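Local coordinates for protein cytochrome P450 monooxygenase (Rhodococcus sp. ECU0066, PDB 6KBH) that probably works as a self-sufficient monooxygenase, carrying a heme P450 domain, an FMN-binding reductase domain and a [2Fe-2S] ferredoxin domain in one chain, at residues V329-R334 and K352-N357; A42-T47 and S70-Y75; E364-S369 and R377-D382. One frame throughout, in Å; residues are numbered along the deposited sequence.

Interaction 1 of 3, residues V329-R334 and K352-N357; sequences VAAWRR and KLLIVN. With HEM (protoporphyrin IX containing Fe), chain C.
Leu353 N donates to Arg334 O at 2.7 Å with an N-H...O angle of 168°, and Arg334 N answers to Leu353 O. Two pairs further along, Trp332 and Ile355 exchange a second reciprocal couple, Ile355 N to Trp332 O measuring 2.8 Å. Arg333 and Leu354 form the non-hydrogen-bonded pair in between, the strand axes running at 152°, hence antiparallel. On the side of Arg333, Leu354 CD1 packs on Ala331 CB (3.6 Å); on the other, Ile355 CG1 meets Trp332 CB at 4.0 Å.

Arg334 turns its chain at chi2 (-70°), which sets CD back from the extended path. Its guanidinium is held at two points: NH1 gives a bond to Arg333 O (3.0 Å), and NH2 points to heme propionate O1A, in a bond modelled too short to be taken literally. An alanine here would probably leave that propionate oxygen without this cationic donor and Arg333 O without its side-chain partner. Trp332 lays one ring face against heme methyl CMA, while Val329 CG2 touches methyl CMB at 3.6 Å. An antiparallel strand pair presenting an arginine to a heme propionate is characteristic of the cytochrome P450 heme pocket.

Interaction 2 of 3, residues A42-T47 and S70-Y75; sequences AFDPFT and SPELGY
Phe43 meets Ser70 with the edge of its ring: CD2 lies 3.3 Å from Ser70 OG, and the hydroxyl oxygen sits in the ring plane. Phe43 CG is anti to the backbone N (chi1 177°), beside the carbonyl carbon, and the carbonyl oxygen touches Glu72 CB at 3.3 Å. The second patch is apolar. Leu73 CD1 is shared by two partners, Pro45 CG at 4.0 Å and Phe46 CZ at 3.9 Å, the leucine and phenylalanine side chains crossing at about a right angle. Toward the exposed side, Asp44 OD1 rests on the methylene Glu72 CG (3.4 Å). No hydrogen bond joins the two segments; what they share is van der Waals packing.

Each segment also has an internal bond. Asp44 OD1 accepts from Phe46 N at 3.0 Å in an Asx turn, the donor lying 68° out of the carboxylate plane. This turn accompanies the packing of Pro45 CG over one face of the Phe46 ring, toward its rim. Residues 70-75 form the hairpin loop that connects the antiparallel strands 67-69 and 76-78 of the P450 beta sheet, and Ser70 N to Tyr75 O (3.1 Å) closes it.

Farther out, Phe68 meets Phe43 edge-to-face, and Val77 packs on both Phe43 and Ser70. The Glu72 carboxylate would probably be repelled by that of Asp44, OE2 standing 4.2 Å from OD1, but its OE2 forms a salt bridge with Arg216. Thr431 touches both Phe46 and Leu73.

Interaction 3 of 3, residues E364-S369 and R377-D382; sequences ERHFIS and RDNASD
Phe367 and Arg377 bury the most surface here and mark the close-packed side of the contact. The Phe367 ring presents its edge to Asn379, with CE1 3.1 Å from Asn379 O, and its CZ reaches Asp382 CB at 3.9 Å. His366 CD2 lies over the centre of one face of the same ring. Arg377 makes two polar links: its NH1 bonds Ile368 O at 3.0 Å and its NH2 bonds Ser369 O at 2.8 Å. The latter oxygen is within 4° of the guanidinium plane, although the donor stands above the carbonyl plane. Two successive carbonyls thus fix the rotation of the guanidinium.

The looser side is formed by Ile368 and Ser369, which are exposed residues; they approach residues 377-382 mainly through their carbonyl oxygens. The remaining polar links are weak, Asn379 ND2 to His366 O with an angle of only 133°, and His366 NE2 to Asp382 OD2 at 3.2 Å, where imidazole and carboxylate planes are 55° apart.

Sequence and position match the P450 meander, which leads toward the heme-ligating Cys393. Arg377 NE makes a salt bridge with Glu321 of helix 315-325, consistent with the family's Glu-Arg-Arg triad, in which Arg324 would be the third member; Arg324 also forms a cation-pi contact with Phe367. From helix 81-89, Tyr81 stacks on His366, meets Phe367 edge-to-face and hydrogen-bonds Asp382 O.

Along the chain the contacts come in series: interaction 2 closes first, then interaction 1, then interaction 3. Interactions 1 and 2 have centres about 13 Å apart; interaction 1 pairs two strands of the five-stranded sheet, and loop 70-75 of interaction 2 joins two others, 67-69 and 76-78, the latter beside strand 352-355. They touch directly through Tyr75, whose OH lies 3.2 Å from Arg333 NH1, a probable hydrogen bond. Interaction 3 stands apart, its centre about 20 Å from that of interaction 1 and about 28 Å from that of interaction 2, yet helix 81-89 touches both interactions 1 and 3. Interaction 1 reaches the heme propionate, while interaction 3 lies in the loop leading to Cys393.

Interaction 1 of 3, residues V329-R334 and K352-N357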
loop_
_atom_site.group_PDB
_atom_site.type_symbol
_atom_site.label_atom_id
_atom_site.label_comp_id
_atom_site.label_asym_id
_atom_site.label_seq_id
_atom_site.Cartn_x
_atom_site.Cartn_y
_atom_site.Cartn_z
ATOM N N VAL A 329 -11.940 -11.900 -5.871
ATOM C CA VAL A 329 -11.803 -13.215 -5.264
ATOM C C VAL A 329 -12.836 -13.294 -4.149
ATOM O O VAL A 329 -12.625 -12.769 -3.048
ATOM C CB VAL A 329 -10.385 -13.465 -4.740
ATOM C CG1 VAL A 329 -10.304 -14.799 -4.025
ATOM C CG2 VAL A 329 -9.390 -13.416 -5.889
ATOM N N ALA A 330 -13.971 -13.940 -4.431
ATOM C CA ALA A 330 -14.985 -14.121 -3.402
ATOM C C ALA A 330 -14.532 -15.118 -2.348
ATOM O O ALA A 330 -14.871 -14.971 -1.169
ATOM C CB ALA A 330 -16.301 -14.573 -4.033
ATOM N N ALA A 331 -13.759 -16.124 -2.746
ATOM C CA ALA A 331 -13.288 -17.140 -1.820
ATOM C C ALA A 331 -12.074 -17.820 -2.430
ATOM O O ALA A 331 -11.837 -17.737 -3.636
ATOM C CB ALA A 331 -14.385 -18.163 -1.503
ATOM N N TRP A 332 -11.306 -18.489 -1.576
ATOM C CA TRP A 332 -10.126 -19.225 -2.001
ATOM C C TRP A 332 -10.129 -20.570 -1.290
ATOM O O TRP A 332 -11.021 -20.866 -0.490
ATOM C CB TRP A 332 -8.844 -18.429 -1.731
ATOM C CG TRP A 332 -7.724 -18.784 -2.657
ATOM C CD1 TRP A 332 -6.501 -19.282 -2.312
ATOM C CD2 TRP A 332 -7.726 -18.680 -4.086
ATOM N NE1 TRP A 332 -5.741 -19.489 -3.435
ATOM C CE2 TRP A 332 -6.470 -19.129 -4.539
ATOM C CE3 TRP A 332 -8.668 -18.251 -5.027
ATOM C CZ2 TRP A 332 -6.129 -19.160 -5.891
ATOM C CZ3 TRP A 332 -8.329 -18.284 -6.372
ATOM C CH2 TRP A 332 -7.070 -18.734 -6.789
ATOM N N ARG A 333 -9.128 -21.399 -1.583
ATOM C CA ARG A 333 -9.193 -22.801 -1.203
ATOM C C ARG A 333 -7.866 -23.288 -0.648
ATOM O O ARG A 333 -6.797 -22.924 -1.146
ATOM C CB ARG A 333 -9.614 -23.669 -2.399
ATOM C CG ARG A 333 -11.015 -23.346 -2.896
ATOM C CD ARG A 333 -11.421 -24.218 -4.061
ATOM N NE ARG A 333 -10.649 -23.947 -5.262
ATOM C CZ ARG A 333 -10.651 -24.734 -6.329
ATOM N NH1 ARG A 333 -11.384 -25.841 -6.330
ATOM N NH2 ARG A 333 -9.920 -24.419 -7.388
ATOM N N ARG A 334 -7.952 -24.124 0.386
ATOM C CA ARG A 334 -6.800 -24.781 0.982
ATOM C C ARG A 334 -7.174 -26.218 1.319
ATOM O O ARG A 334 -8.345 -26.534 1.544
ATOM C CB ARG A 334 -6.313 -24.047 2.241
ATOM C CG ARG A 334 -5.572 -22.744 1.954
ATOM C CD ARG A 334 -4.211 -23.011 1.326
ATOM N NE ARG A 334 -3.445 -21.785 1.126
ATOM C CZ ARG A 334 -3.462 -21.064 0.008
ATOM N NH1 ARG A 334 -4.212 -21.437 -1.018
ATOM N NH2 ARG A 334 -2.730 -19.964 -0.081
ATOM N N LYS A 352 -11.241 -30.051 2.581
ATOM C CA LYS A 352 -10.970 -28.949 1.673
ATOM C C LYS A 352 -11.641 -27.699 2.219
ATOM O O LYS A 352 -12.812 -27.740 2.606
ATOM C CB LYS A 352 -11.476 -29.264 0.263
ATOM C CG LYS A 352 -10.820 -30.485 -0.368
ATOM C CD LYS A 352 -11.352 -30.738 -1.772
ATOM C CE LYS A 352 -10.713 -31.962 -2.405
ATOM N NZ LYS A 352 -11.214 -32.189 -3.791
ATOM N N LEU A 353 -10.897 -26.599 2.267
ATOM C CA LEU A 353 -11.382 -25.365 2.864
ATOM C C LEU A 353 -11.841 -24.387 1.792
ATOM O O LEU A 353 -11.176 -24.215 0.767
ATOM C CB LEU A 353 -10.298 -24.716 3.727
ATOM C CG LEU A 353 -9.956 -25.455 5.023
ATOM C CD1 LEU A 353 -9.083 -24.591 5.932
ATOM C CD2 LEU A 353 -11.222 -25.899 5.746
ATOM N N LEU A 354 -12.990 -23.762 2.028
ATOM C CA LEU A 354 -13.428 -22.597 1.265
ATOM C C LEU A 354 -13.324 -21.393 2.194
ATOM O O LEU A 354 -14.200 -21.172 3.036
ATOM C CB LEU A 354 -14.846 -22.767 0.739
ATOM C CG LEU A 354 -15.216 -21.665 -0.253
ATOM C CD1 LEU A 354 -14.332 -21.768 -1.485
ATOM C CD2 LEU A 354 -16.683 -21.725 -0.637
ATOM N N ILE A 355 -12.253 -20.622 2.045
ATOM C CA ILE A 355 -11.986 -19.480 2.909
ATOM C C ILE A 355 -12.474 -18.227 2.185
ATOM O O ILE A 355 -11.909 -17.812 1.168
ATOM C CB ILE A 355 -10.503 -19.408 3.300
ATOM C CG1 ILE A 355 -9.585 -19.355 2.074
ATOM C CG2 ILE A 355 -10.139 -20.630 4.135
ATOM C CD1 ILE A 355 -8.124 -19.616 2.390
ATOM N N VAL A 356 -13.542 -17.625 2.701
ATOM C CA VAL A 356 -14.287 -16.602 1.965
ATOM C C VAL A 356 -13.594 -15.268 2.224
ATOM O O VAL A 356 -13.866 -14.578 3.209
ATOM C CB VAL A 356 -15.765 -16.581 2.352
ATOM C CG1 VAL A 356 -16.531 -15.622 1.460
ATOM C CG2 VAL A 356 -16.355 -17.982 2.261
ATOM N N ASN A 357 -12.678 -14.907 1.314
ATOM C CA ASN A 357 -12.024 -13.604 1.376
ATOM C C ASN A 357 -13.046 -12.478 1.407
ATOM O O ASN A 357 -12.863 -11.475 2.110
ATOM C CB ASN A 357 -11.095 -13.418 0.171
ATOM C CG ASN A 357 -10.166 -14.596 -0.046
ATOM O OD1 ASN A 357 -10.602 -15.681 -0.432
ATOM N ND2 ASN A 357 -8.872 -14.376 0.165
HETATM C CHA HEM C . -1.589 -15.806 -6.136
HETATM C CHB HEM C . -5.569 -12.707 -6.111
HETATM C CHC HEM C . -3.577 -10.026 -10.216
HETATM C CHD HEM C . 0.355 -13.116 -10.208
HETATM C C1A HEM C . -2.812 -15.019 -5.968
HETATM C C2A HEM C . -3.637 -15.524 -4.865
HETATM C C3A HEM C . -4.738 -14.664 -4.854
HETATM C C4A HEM C . -4.476 -13.713 -5.966
HETATM C CMA HEM C . -5.910 -14.712 -3.924
HETATM C CAA HEM C . -3.373 -16.669 -3.936
HETATM C CBA HEM C . -2.949 -16.270 -2.557
HETATM C CGA HEM C . -2.439 -17.309 -1.616
HETATM O O1A HEM C . -2.763 -18.452 -2.034
HETATM O O2A HEM C . -1.826 -16.754 -0.663
HETATM C C1B HEM C . -5.435 -11.693 -7.205
HETATM C C2B HEM C . -6.449 -10.580 -7.500
HETATM C C3B HEM C . -5.816 -9.743 -8.783
HETATM C C4B HEM C . -4.513 -10.444 -9.116
HETATM C CMB HEM C . -7.730 -10.318 -6.784
HETATM C CAB HEM C . -6.399 -8.566 -9.487
HETATM C CBB HEM C . -6.817 -7.395 -8.668
HETATM C C1C HEM C . -2.346 -10.857 -10.345
HETATM C C2C HEM C . -1.546 -10.360 -11.433
HETATM C C3C HEM C . -0.454 -11.199 -11.456
HETATM C C4C HEM C . -0.707 -12.125 -10.362
HETATM C CMC HEM C . -1.829 -9.200 -12.329
HETATM C CAC HEM C . 0.716 -11.123 -12.387
HETATM C CBC HEM C . 0.896 -12.131 -13.464
HETATM C C1D HEM C . 0.003 -14.000 -9.090
HETATM C C2D HEM C . 1.043 -15.055 -8.853
HETATM C C3D HEM C . 0.438 -15.906 -7.575
HETATM C C4D HEM C . -0.856 -15.208 -7.270
HETATM C CMD HEM C . 2.306 -15.260 -9.613
HETATM C CAD HEM C . 1.058 -17.075 -6.895
HETATM C CBD HEM C . 2.160 -16.753 -5.939
HETATM C CGD HEM C . 2.516 -17.794 -4.942
HETATM O O1D HEM C . 1.563 -18.608 -4.876
HETATM O O2D HEM C . 3.647 -17.565 -4.443
HETATM N NA HEM C . -3.308 -13.910 -6.665
HETATM N NB HEM C . -4.247 -11.575 -8.116
HETATM N NC HEM C . -1.849 -11.947 -9.667
HETATM N ND HEM C . -1.200 -13.967 -8.141
HETATM FE FE HEM C . -2.823 -12.840 -8.228
#

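Interaction 2 of 3, residues A42-T47 and S70-Y75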
loop_
_atom_site.group_PDB
_atom_site.type_symbol
_atom_site.label_atom_id
_atom_site.label_comp_id
_atom_site.label_asym_id
_atom_site.label_seq_id
_atom_site.Cartn_x
_atom_site.Cartn_y
_atom_site.Cartn_z
ATOM N N ALA A 42 -28.217 -25.145 3.781
ATOM C CA ALA A 42 -28.805 -24.317 2.739
ATOM C C ALA A 42 -27.771 -23.480 1.999
ATOM O O ALA A 42 -28.138 -22.735 1.084
ATOM C CB ALA A 42 -29.878 -23.401 3.337
ATOM N N PHE A 43 -26.498 -23.576 2.374
ATOM C CA PHE A 43 -25.460 -22.821 1.690
ATOM C C PHE A 43 -25.259 -23.364 0.282
ATOM O O PHE A 43 -25.080 -24.571 0.086
ATOM C CB PHE A 43 -24.152 -22.882 2.479
ATOM C CG PHE A 43 -22.994 -22.183 1.806
ATOM C CD1 PHE A 43 -22.950 -20.800 1.724
ATOM C CD2 PHE A 43 -21.946 -22.912 1.268
ATOM C CE1 PHE A 43 -21.889 -20.157 1.112
ATOM C CE2 PHE A 43 -20.877 -22.272 0.651
ATOM C CZ PHE A 43 -20.852 -20.894 0.573
ATOM N N ASP A 44 -25.311 -22.468 -0.701
ATOM C CA ASP A 44 -24.976 -22.789 -2.081
ATOM C C ASP A 44 -24.145 -21.655 -2.672
ATOM O O ASP A 44 -24.617 -20.512 -2.747
ATOM C CB ASP A 44 -26.235 -23.020 -2.915
ATOM C CG ASP A 44 -25.925 -23.524 -4.315
ATOM O OD1 ASP A 44 -24.744 -23.786 -4.616
ATOM O OD2 ASP A 44 -26.865 -23.655 -5.121
ATOM N N PRO A 45 -22.909 -21.926 -3.095
ATOM C CA PRO A 45 -22.089 -20.883 -3.723
ATOM C C PRO A 45 -22.389 -20.651 -5.195
ATOM O O PRO A 45 -21.761 -19.777 -5.803
ATOM C CB PRO A 45 -20.660 -21.421 -3.541
ATOM C CG PRO A 45 -20.828 -22.902 -3.554
ATOM C CD PRO A 45 -22.160 -23.179 -2.892
ATOM N N PHE A 46 -23.324 -21.394 -5.788
ATOM C CA PHE A 46 -23.545 -21.328 -7.226
ATOM C C PHE A 46 -24.796 -20.556 -7.622
ATOM O O PHE A 46 -24.912 -20.158 -8.785
ATOM C CB PHE A 46 -23.615 -22.743 -7.814
ATOM C CG PHE A 46 -22.404 -23.579 -7.514
ATOM C CD1 PHE A 46 -21.181 -23.282 -8.093
ATOM C CD2 PHE A 46 -22.486 -24.657 -6.649
ATOM C CE1 PHE A 46 -20.062 -24.047 -7.817
ATOM C CE2 PHE A 46 -21.371 -25.425 -6.368
ATOM C CZ PHE A 46 -20.156 -25.115 -6.952
ATOM N N THR A 47 -25.726 -20.331 -6.697
ATOM C CA THR A 47 -26.928 -19.568 -7.000
ATOM C C THR A 47 -27.393 -18.844 -5.744
ATOM O O THR A 47 -26.928 -19.114 -4.632
ATOM C CB THR A 47 -28.045 -20.466 -7.546
ATOM O OG1 THR A 47 -29.108 -19.654 -8.063
ATOM C CG2 THR A 47 -28.592 -21.354 -6.448
ATOM N N SER A 70 -20.493 -27.646 4.349
ATOM C CA SER A 70 -21.501 -27.363 3.341
ATOM C C SER A 70 -21.855 -28.652 2.619
ATOM O O SER A 70 -20.953 -29.305 2.079
ATOM C CB SER A 70 -20.988 -26.314 2.353
ATOM O OG SER A 70 -21.841 -26.196 1.229
ATOM N N PRO A 71 -23.113 -29.104 2.642
ATOM C CA PRO A 71 -23.460 -30.298 1.849
ATOM C C PRO A 71 -23.497 -30.058 0.349
ATOM O O PRO A 71 -23.107 -30.954 -0.407
ATOM C CB PRO A 71 -24.835 -30.689 2.404
ATOM C CG PRO A 71 -24.806 -30.194 3.811
ATOM C CD PRO A 71 -24.061 -28.889 3.746
ATOM N N GLU A 72 -23.950 -28.884 -0.109
ATOM C CA GLU A 72 -24.062 -28.637 -1.546
ATOM C C GLU A 72 -22.712 -28.794 -2.236
ATOM O O GLU A 72 -22.559 -29.599 -3.163
ATOM C CB GLU A 72 -24.649 -27.244 -1.804
ATOM C CG GLU A 72 -24.857 -26.896 -3.289
ATOM C CD GLU A 72 -25.842 -27.816 -4.013
ATOM O OE1 GLU A 72 -26.638 -28.513 -3.351
ATOM O OE2 GLU A 72 -25.828 -27.835 -5.261
ATOM N N LEU A 73 -21.721 -28.034 -1.795
ATOM C CA LEU A 73 -20.347 -28.203 -2.236
ATOM C C LEU A 73 -19.630 -29.148 -1.268
ATOM O O LEU A 73 -20.180 -29.553 -0.250
ATOM C CB LEU A 73 -19.677 -26.832 -2.339
ATOM C CG LEU A 73 -18.194 -26.633 -2.620
ATOM C CD1 LEU A 73 -18.015 -25.676 -3.771
ATOM C CD2 LEU A 73 -17.571 -26.063 -1.381
ATOM N N GLY A 74 -18.411 -29.540 -1.604
ATOM C CA GLY A 74 -17.766 -30.532 -0.771
ATOM C C GLY A 74 -16.867 -30.019 0.335
ATOM O O GLY A 74 -16.145 -30.822 0.936
ATOM N N TYR A 75 -16.885 -28.723 0.638
ATOM C CA TYR A 75 -15.869 -28.127 1.492
ATOM C C TYR A 75 -16.440 -27.663 2.823
ATOM O O TYR A 75 -17.651 -27.506 2.999
ATOM C CB TYR A 75 -15.197 -26.917 0.827
ATOM C CG TYR A 75 -14.439 -27.161 -0.463
ATOM C CD1 TYR A 75 -14.601 -28.329 -1.204
ATOM C CD2 TYR A 75 -13.552 -26.209 -0.938
ATOM C CE1 TYR A 75 -13.902 -28.532 -2.380
ATOM C CE2 TYR A 75 -12.850 -26.406 -2.101
ATOM C CZ TYR A 75 -13.026 -27.565 -2.823
ATOM O OH TYR A 75 -12.318 -27.746 -3.986
#

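Interaction 3 of 3, residues E364-S369 and R377-D382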
loop_
_atom_site.group_PDB
_atom_site.type_symbol
_atom_site.label_atom_id
_atom_site.label_comp_id
_atom_site.label_asym_id
_atom_site.label_seq_id
_atom_site.Cartn_x
_atom_site.Cartn_y
_atom_site.Cartn_z
ATOM N N GLU A 364 -16.670 -7.725 11.092
ATOM C CA GLU A 364 -16.711 -6.575 11.991
ATOM C C GLU A 364 -15.579 -6.590 13.004
ATOM O O GLU A 364 -15.235 -5.537 13.550
ATOM C CB GLU A 364 -18.062 -6.521 12.711
ATOM C CG GLU A 364 -18.381 -5.191 13.397
ATOM C CD GLU A 364 -18.943 -4.151 12.444
ATOM O OE1 GLU A 364 -19.646 -4.535 11.487
ATOM O OE2 GLU A 364 -18.674 -2.946 12.643
ATOM N N ARG A 365 -14.988 -7.753 13.258
ATOM C CA ARG A 365 -13.953 -7.850 14.274
ATOM C C ARG A 365 -12.656 -7.164 13.860
ATOM O O ARG A 365 -11.873 -6.786 14.736
ATOM C CB ARG A 365 -13.724 -9.323 14.616
ATOM C CG ARG A 365 -14.994 -9.973 15.157
ATOM C CD ARG A 365 -14.909 -11.483 15.296
ATOM N NE ARG A 365 -16.181 -12.027 15.770
ATOM C CZ ARG A 365 -16.505 -12.153 17.054
ATOM N NH1 ARG A 365 -15.648 -11.778 17.996
ATOM N NH2 ARG A 365 -17.684 -12.650 17.400
ATOM N N HIS A 366 -12.418 -6.967 12.561
ATOM C CA HIS A 366 -11.198 -6.300 12.105
ATOM C C HIS A 366 -11.427 -4.924 11.492
ATOM O O HIS A 366 -10.655 -4.007 11.775
ATOM C CB HIS A 366 -10.443 -7.168 11.094
ATOM C CG HIS A 366 -9.098 -6.622 10.736
ATOM N ND1 HIS A 366 -7.962 -6.897 11.468
ATOM C CD2 HIS A 366 -8.711 -5.787 9.741
ATOM C CE1 HIS A 366 -6.932 -6.269 10.930
ATOM N NE2 HIS A 366 -7.360 -5.587 9.883
ATOM N N PHE A 367 -12.439 -4.746 10.650
ATOM C CA PHE A 367 -12.801 -3.428 10.149
ATOM C C PHE A 367 -14.019 -2.929 10.913
ATOM O O PHE A 367 -14.674 -3.679 11.642
ATOM C CB PHE A 367 -13.081 -3.459 8.643
ATOM C CG PHE A 367 -11.990 -4.110 7.829
ATOM C CD1 PHE A 367 -10.915 -3.368 7.367
ATOM C CD2 PHE A 367 -12.059 -5.454 7.499
ATOM C CE1 PHE A 367 -9.918 -3.955 6.612
ATOM C CE2 PHE A 367 -11.065 -6.049 6.741
ATOM C CZ PHE A 367 -9.992 -5.297 6.297
ATOM N N ILE A 368 -14.320 -1.639 10.755
ATOM C CA ILE A 368 -15.423 -1.007 11.479
ATOM C C ILE A 368 -16.330 -0.292 10.490
ATOM O O ILE A 368 -15.853 0.418 9.600
ATOM C CB ILE A 368 -14.920 -0.050 12.592
ATOM C CG1 ILE A 368 -14.039 1.054 12.017
ATOM C CG2 ILE A 368 -14.158 -0.839 13.655
ATOM C CD1 ILE A 368 -13.496 2.000 13.091
ATOM N N SER A 369 -17.637 -0.493 10.636
ATOM C CA SER A 369 -18.616 0.018 9.672
ATOM C C SER A 369 -18.210 -0.372 8.244
ATOM O O SER A 369 -17.815 0.444 7.410
ATOM C CB SER A 369 -18.811 1.532 9.861
ATOM O OG SER A 369 -19.314 1.834 11.167
ATOM N N ARG A 377 -10.626 5.154 4.230
ATOM C CA ARG A 377 -10.449 4.198 5.320
ATOM C C ARG A 377 -8.972 3.923 5.550
ATOM O O ARG A 377 -8.253 3.524 4.627
ATOM C CB ARG A 377 -11.191 2.893 5.002
ATOM C CG ARG A 377 -11.080 1.784 6.052
ATOM C CD ARG A 377 -11.735 0.485 5.563
ATOM N NE ARG A 377 -13.183 0.620 5.398
ATOM C CZ ARG A 377 -14.069 0.360 6.353
ATOM N NH1 ARG A 377 -13.662 -0.062 7.543
ATOM N NH2 ARG A 377 -15.365 0.520 6.122
ATOM N N ASP A 378 -8.514 4.153 6.779
ATOM C CA ASP A 378 -7.125 3.904 7.137
ATOM C C ASP A 378 -6.821 2.420 7.287
ATOM O O ASP A 378 -5.736 2.064 7.756
ATOM C CB ASP A 378 -6.766 4.645 8.433
ATOM C CG ASP A 378 -7.383 4.015 9.683
ATOM O OD1 ASP A 378 -8.276 3.147 9.571
ATOM O OD2 ASP A 378 -6.962 4.394 10.797
ATOM N N ASN A 379 -7.763 1.563 6.891
ATOM C CA ASN A 379 -7.710 0.133 7.141
ATOM C C ASN A 379 -7.794 -0.705 5.877
ATOM O O ASN A 379 -7.641 -1.928 5.961
ATOM C CB ASN A 379 -8.863 -0.277 8.071
ATOM C CG ASN A 379 -8.479 -1.374 9.033
ATOM O OD1 ASN A 379 -7.328 -1.805 9.079
ATOM N ND2 ASN A 379 -9.448 -1.832 9.816
ATOM N N ALA A 380 -8.040 -0.087 4.716
ATOM C CA ALA A 380 -8.335 -0.852 3.509
ATOM C C ALA A 380 -7.224 -1.842 3.185
ATOM O O ALA A 380 -7.497 -2.976 2.780
ATOM C CB ALA A 380 -8.571 0.097 2.335
ATOM N N SER A 381 -5.968 -1.442 3.404
ATOM C CA SER A 381 -4.811 -2.241 3.010
ATOM C C SER A 381 -4.820 -3.645 3.609
ATOM O O SER A 381 -4.094 -4.514 3.115
ATOM C CB SER A 381 -3.522 -1.501 3.406
ATOM O OG SER A 381 -2.351 -2.261 3.149
ATOM N N ASP A 382 -5.631 -3.895 4.643
ATOM C CA ASP A 382 -5.663 -5.197 5.307
ATOM C C ASP A 382 -6.555 -6.215 4.614
ATOM O O ASP A 382 -6.668 -7.341 5.112
ATOM C CB ASP A 382 -6.140 -5.074 6.759
ATOM C CG ASP A 382 -5.360 -4.066 7.556
ATOM O OD1 ASP A 382 -5.489 -2.858 7.273
ATOM O OD2 ASP A 382 -4.641 -4.483 8.489
#